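Local coordinates for cysteine desulfurase (Thermococcus onnurineus, PDB 5B89), which probably catalyses the pyridoxal-phosphate-dependent removal of sulfur from L-cysteine, passing it to a sulfur carrier and releasing L-alanine, at residues B[37-40]-B[44-47]; B[96-101]-B[252-257]. All blocks are in the same frame, centred on the assembly; numbering follows the deposited sequence.

Contact 1: residues B[37-40]-B[44-47]; sequences VIYF and ATSL. With ALA (alanine), chain H.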
loop_
_atom_site.group_PDB
_atom_site.type_symbol
_atom_site.label_atom_id
_atom_site.label_comp_id
_atom_site.label_asym_id
_atom_site.label_seq_id
_atom_site.Cartn_x
_atom_site.Cartn_y
_atom_site.Cartn_z
ATOM N N VAL B 37 -20.534 4.657 -19.792
ATOM C CA VAL B 37 -21.042 3.371 -19.411
ATOM C C VAL B 37 -22.047 3.503 -18.220
ATOM O O VAL B 37 -22.075 4.492 -17.605
ATOM C CB VAL B 37 -19.912 2.419 -18.926
ATOM C CG1 VAL B 37 -18.902 2.161 -20.013
ATOM C CG2 VAL B 37 -19.214 2.948 -17.681
ATOM N N ILE B 38 -22.822 2.456 -17.964
ATOM C CA ILE B 38 -23.689 2.371 -16.814
ATOM C C ILE B 38 -22.840 1.499 -15.881
ATOM O O ILE B 38 -22.709 0.357 -16.085
ATOM C CB ILE B 38 -25.013 1.698 -17.144
ATOM C CG1 ILE B 38 -25.827 2.634 -18.023
ATOM C CG2 ILE B 38 -25.791 1.419 -15.877
ATOM C CD1 ILE B 38 -27.150 2.049 -18.473
ATOM N N TYR B 39 -22.240 2.127 -14.892
ATOM C CA TYR B 39 -21.326 1.451 -13.982
ATOM C C TYR B 39 -22.047 0.939 -12.714
ATOM O O TYR B 39 -22.322 1.668 -11.828
ATOM C CB TYR B 39 -20.155 2.382 -13.594
ATOM C CG TYR B 39 -19.040 1.698 -12.829
ATOM C CD1 TYR B 39 -18.077 0.982 -13.464
ATOM C CD2 TYR B 39 -19.009 1.765 -11.474
ATOM C CE1 TYR B 39 -17.088 0.357 -12.759
ATOM C CE2 TYR B 39 -18.029 1.148 -10.773
ATOM C CZ TYR B 39 -17.075 0.456 -11.420
ATOM O OH TYR B 39 -16.107 -0.163 -10.714
ATOM N N PHE B 40 -22.273 -0.362 -12.722
ATOM C CA PHE B 40 -22.932 -1.077 -11.639
ATOM C C PHE B 40 -21.977 -2.081 -10.965
ATOM O O PHE B 40 -22.356 -3.126 -10.607
ATOM C CB PHE B 40 -24.189 -1.820 -12.156
ATOM C CG PHE B 40 -25.404 -0.930 -12.445
ATOM C CD1 PHE B 40 -25.430 0.393 -12.161
ATOM C CD2 PHE B 40 -26.527 -1.480 -12.993
ATOM C CE1 PHE B 40 -26.538 1.167 -12.413
ATOM C CE2 PHE B 40 -27.648 -0.731 -13.243
ATOM C CZ PHE B 40 -27.656 0.597 -12.969
ATOM N N ALA B 44 -16.919 -3.571 -6.243
ATOM C CA ALA B 44 -15.557 -3.899 -6.578
ATOM C C ALA B 44 -14.695 -2.683 -6.386
ATOM O O ALA B 44 -13.614 -2.790 -5.760
ATOM C CB ALA B 44 -15.423 -4.414 -7.966
ATOM N N THR B 45 -15.148 -1.569 -6.886
ATOM C CA THR B 45 -14.445 -0.324 -6.730
ATOM C C THR B 45 -15.361 0.790 -7.240
ATOM O O THR B 45 -16.143 0.562 -8.069
ATOM C CB THR B 45 -13.064 -0.330 -7.460
ATOM O OG1 THR B 45 -12.163 0.574 -6.852
ATOM C CG2 THR B 45 -13.201 0.018 -8.910
ATOM N N SER B 46 -15.234 1.961 -6.679
ATOM C CA SER B 46 -16.020 3.072 -7.166
ATOM C C SER B 46 -15.349 3.786 -8.321
ATOM O O SER B 46 -14.224 3.569 -8.578
ATOM C CB SER B 46 -16.233 4.107 -6.053
ATOM O OG SER B 46 -15.020 4.626 -5.569
ATOM N N LEU B 47 -16.108 4.638 -8.994
ATOM C CA LEU B 47 -15.582 5.529 -9.989
ATOM C C LEU B 47 -15.066 6.702 -9.149
ATOM O O LEU B 47 -15.444 6.878 -8.066
ATOM C CB LEU B 47 -16.662 6.010 -10.960
ATOM C CG LEU B 47 -17.214 4.886 -11.794
ATOM C CD1 LEU B 47 -18.268 5.464 -12.736
ATOM C CD2 LEU B 47 -16.095 4.250 -12.590
HETATM N N ALA H . -14.883 -6.584 -2.051
HETATM C CA ALA H . -14.872 -6.424 -3.587
HETATM C C ALA H . -15.673 -7.442 -4.434
HETATM O O ALA H . -16.568 -8.072 -3.821
HETATM C CB ALA H . -13.486 -6.333 -4.255
HETATM O OXT ALA H . -15.586 -7.612 -5.707
#
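Tyr-39 carries nearly all of the contact between 37-40 and 44-47, with Leu-47 over one ring face and Thr-45 O at the hydroxyl end. Ahead of it on the edge strand 38-39, Ile-38 turns from the second segment, its side chain meeting helix 400-415, and its backbone bonds to Ser-367 and Met-369, at the start of strand 368-373. At Tyr-39 the side chain swings across to the loop: with CG anti to the backbone N (chi1 -171°), the ring reaches out past Leu-47, whose own side chain runs the other way. Leu-47 CD2 sits 3.8 Å from the Tyr-39 ring centroid, almost on the ring normal, in a CH-pi contact, while Leu-47 CG approaches Tyr-39 CD2 to 3.6 Å. At the ring's far end the phenol hydroxyl donates to the loop backbone, Tyr-39 OH to Thr-45 O at 2.7 Å. The oxygen lies in the ring plane, yet the donor stands 38° out of the carbonyl plane. Phe-40 then turns to Phe-394, meeting it edge-to-face. Thr-45 OG1 is bonded instead to His-235, a pyridoxal-phosphate-binding residue, and to Arg-64 of the second subunit. The buried phenol thus spends its proton on a main-chain carbonyl and its ring face on a leucine, tying the strand to the loop that presents Ala-44 to the bound alanine.

Contact 2: residues B[96-101]-B[252-257]; sequences KFEEIV and EFFDTF
Phe-254 reaches from the loop after strand 245-249 to the 3-10 turn 97-99, and its ring makes every close approach, to Glu-98 and Glu-99. Its CB points at the opposing segment, and CG, anti to the carbonyl carbon (chi1 -67°), carries the ring on in that direction. CB and CG themselves meet nothing across the contact; the work is done at the outer end of the ring. On one flank CE1 comes to 4.0 Å from Glu-98 O. On the other, CE2 has Glu-98 CG at 4.0 Å, and this methylene lies at the ring edge, in its plane. At the tip, CZ is 3.4 Å from Glu-98 O, an oblique approach, and 4.0 Å from Glu-99 CG. Both glutamates cross the phenylalanine side chain at about a right angle, but their carboxylates are turned differently, 36° from the ring plane for Glu-98 and 82° for Glu-99.

The Glu-99 carboxylate is engaged elsewhere. OE2 accepts a nearly straight hydrogen bond from the backbone N of Lys-96 at 2.8 Å, on its anti side and somewhat out of the carboxylate plane, adding to the backbone bond Glu-99 N to Lys-96 O across the same turn; OE1 accepts one from the backbone N of Glu-251. Around Phe-254 the second segment is turned back by Phe-253 O, which accepts from Thr-256 N and Phe-257 N. Beyond the two segments Phe-254 also packs on Ile-249 and Pro-280. No hydrogen bond crosses between the segments: the aromatic ring meets a carbonyl oxygen and the aliphatic parts of two acidic side chains, so the contact itself rests on van der Waals packing, while the Glu-99 carboxylate, probably charged, is held by two backbone N-H groups.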
loop_
_atom_site.group_PDB
_atom_site.type_symbol
_atom_site.label_atom_id
_atom_site.label_comp_id
_atom_site.label_asym_id
_atom_site.label_seq_id
_atom_site.Cartn_x
_atom_site.Cartn_y
_atom_site.Cartn_z
ATOM N N LYS B 96 -10.113 9.195 17.200
ATOM C CA LYS B 96 -9.053 10.181 17.470
ATOM C C LYS B 96 -8.013 10.030 16.354
ATOM O O LYS B 96 -7.809 8.921 15.794
ATOM C CB LYS B 96 -8.379 9.939 18.787
ATOM C CG LYS B 96 -9.357 10.021 20.023
ATOM C CD LYS B 96 -8.564 9.778 21.310
ATOM C CE LYS B 96 -9.428 9.865 22.590
ATOM N NZ LYS B 96 -8.516 9.895 23.769
ATOM N N PHE B 97 -7.296 11.119 16.117
ATOM C CA PHE B 97 -6.140 11.116 15.154
ATOM C C PHE B 97 -5.257 9.952 15.354
ATOM O O PHE B 97 -4.903 9.252 14.351
ATOM C CB PHE B 97 -5.359 12.414 15.456
ATOM C CG PHE B 97 -4.145 12.624 14.547
ATOM C CD1 PHE B 97 -4.298 13.259 13.335
ATOM C CD2 PHE B 97 -2.892 12.232 14.943
ATOM C CE1 PHE B 97 -3.154 13.482 12.547
ATOM C CE2 PHE B 97 -1.774 12.422 14.110
ATOM C CZ PHE B 97 -1.956 13.072 12.957
ATOM N N GLU B 98 -4.784 9.656 16.550
ATOM C CA GLU B 98 -3.805 8.655 16.766
ATOM C C GLU B 98 -4.228 7.178 16.600
ATOM O O GLU B 98 -3.414 6.302 16.633
ATOM C CB GLU B 98 -3.152 8.810 18.140
ATOM C CG GLU B 98 -4.065 8.755 19.299
ATOM C CD GLU B 98 -4.504 10.163 19.699
ATOM O OE1 GLU B 98 -4.811 11.108 18.911
ATOM O OE2 GLU B 98 -4.685 10.193 20.999
ATOM N N GLU B 99 -5.546 7.044 16.466
ATOM C CA GLU B 99 -6.114 5.703 16.318
ATOM C C GLU B 99 -6.216 5.273 14.828
ATOM O O GLU B 99 -6.695 4.147 14.584
ATOM C CB GLU B 99 -7.511 5.639 16.918
ATOM C CG GLU B 99 -7.506 5.821 18.452
ATOM C CD GLU B 99 -8.886 6.033 19.099
ATOM O OE1 GLU B 99 -9.100 5.357 20.221
ATOM O OE2 GLU B 99 -9.741 6.734 18.525
ATOM N N ILE B 100 -5.834 6.163 13.918
ATOM C CA ILE B 100 -5.906 5.875 12.457
ATOM C C ILE B 100 -4.577 5.456 11.891
ATOM O O ILE B 100 -3.605 6.233 12.045
ATOM C CB ILE B 100 -6.466 7.038 11.687
ATOM C CG1 ILE B 100 -7.886 7.474 12.159
ATOM C CG2 ILE B 100 -6.399 6.832 10.191
ATOM C CD1 ILE B 100 -8.857 6.346 12.005
ATOM N N VAL B 101 -4.513 4.253 11.308
ATOM C CA VAL B 101 -3.293 3.753 10.631
ATOM C C VAL B 101 -3.645 3.597 9.151
ATOM O O VAL B 101 -4.666 3.011 8.783
ATOM C CB VAL B 101 -2.873 2.432 11.213
ATOM C CG1 VAL B 101 -1.703 1.711 10.505
ATOM C CG2 VAL B 101 -2.504 2.560 12.728
ATOM N N GLU B 252 -7.256 1.954 23.749
ATOM C CA GLU B 252 -7.045 0.980 24.725
ATOM C C GLU B 252 -6.205 -0.211 24.358
ATOM O O GLU B 252 -5.654 -0.935 25.219
ATOM C CB GLU B 252 -8.355 0.577 25.350
ATOM C CG GLU B 252 -8.917 -0.729 24.961
ATOM C CD GLU B 252 -9.885 -1.264 26.040
ATOM O OE1 GLU B 252 -9.811 -2.474 26.431
ATOM O OE2 GLU B 252 -10.739 -0.460 26.499
ATOM N N PHE B 253 -5.985 -0.514 23.037
ATOM C CA PHE B 253 -5.121 -1.532 22.576
ATOM C C PHE B 253 -3.733 -1.134 22.187
ATOM O O PHE B 253 -2.963 -1.997 21.785
ATOM C CB PHE B 253 -5.817 -2.234 21.342
ATOM C CG PHE B 253 -7.078 -2.916 21.768
ATOM C CD1 PHE B 253 -7.062 -4.239 22.241
ATOM C CD2 PHE B 253 -8.247 -2.195 21.793
ATOM C CE1 PHE B 253 -8.265 -4.819 22.692
ATOM C CE2 PHE B 253 -9.391 -2.789 22.270
ATOM C CZ PHE B 253 -9.378 -4.063 22.698
ATOM N N PHE B 254 -3.354 0.131 22.418
ATOM C CA PHE B 254 -1.954 0.518 22.051
ATOM C C PHE B 254 -0.918 -0.291 22.842
ATOM O O PHE B 254 0.150 -0.487 22.321
ATOM C CB PHE B 254 -1.778 1.986 22.262
ATOM C CG PHE B 254 -2.557 2.892 21.362
ATOM C CD1 PHE B 254 -3.221 2.461 20.164
ATOM C CD2 PHE B 254 -2.644 4.262 21.588
ATOM C CE1 PHE B 254 -3.807 3.392 19.339
ATOM C CE2 PHE B 254 -3.271 5.157 20.769
ATOM C CZ PHE B 254 -3.862 4.689 19.593
ATOM N N ASP B 255 -1.209 -0.747 24.072
ATOM C CA ASP B 255 -0.200 -1.529 24.891
ATOM C C ASP B 255 -0.298 -3.033 24.654
ATOM O O ASP B 255 0.350 -3.794 25.321
ATOM C CB ASP B 255 -0.436 -1.265 26.425
ATOM C CG ASP B 255 0.000 0.132 26.866
ATOM O OD1 ASP B 255 0.816 0.757 26.157
ATOM O OD2 ASP B 255 -0.505 0.619 27.911
ATOM N N THR B 256 -1.162 -3.490 23.761
ATOM C CA THR B 256 -1.484 -4.908 23.562
ATOM C C THR B 256 -1.057 -5.259 22.087
ATOM O O THR B 256 -0.464 -6.241 21.807
ATOM C CB THR B 256 -3.022 -5.174 23.684
ATOM O OG1 THR B 256 -3.439 -4.856 25.003
ATOM C CG2 THR B 256 -3.401 -6.663 23.360
ATOM N N PHE B 257 -1.358 -4.347 21.162
ATOM C CA PHE B 257 -1.245 -4.678 19.743
ATOM C C PHE B 257 0.179 -4.621 19.280
ATOM O O PHE B 257 0.752 -3.516 19.313
ATOM C CB PHE B 257 -2.097 -3.673 18.985
ATOM C CG PHE B 257 -2.196 -3.943 17.479
ATOM C CD1 PHE B 257 -2.924 -5.017 17.006
ATOM C CD2 PHE B 257 -1.604 -3.130 16.588
ATOM C CE1 PHE B 257 -2.983 -5.268 15.664
ATOM C CE2 PHE B 257 -1.690 -3.374 15.211
ATOM C CZ PHE B 257 -2.356 -4.470 14.790
#

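In the fold
Contacts 1 and 2 lie on opposite sides of the chain's centre, their own centres 34 Å apart and their nearest atoms about 18 Å apart. They belong to different sheets of the class-V aminotransferase fold: 37-40 supplies an edge strand of the four-stranded sheet, whereas 96-101 leads into an edge strand of the seven-stranded one. Contact 1 borders the active site. Ala-44 belongs to the alanine pocket, and the side chain of Thr-45 is about 8 Å from the bound pyridoxal phosphate; the second subunit also reaches this contact. Contact 2, away from the annotated sites, packs the chain leading into strand 100-103 against the chain leaving strand 245-249, at one end of this antiparallel pair.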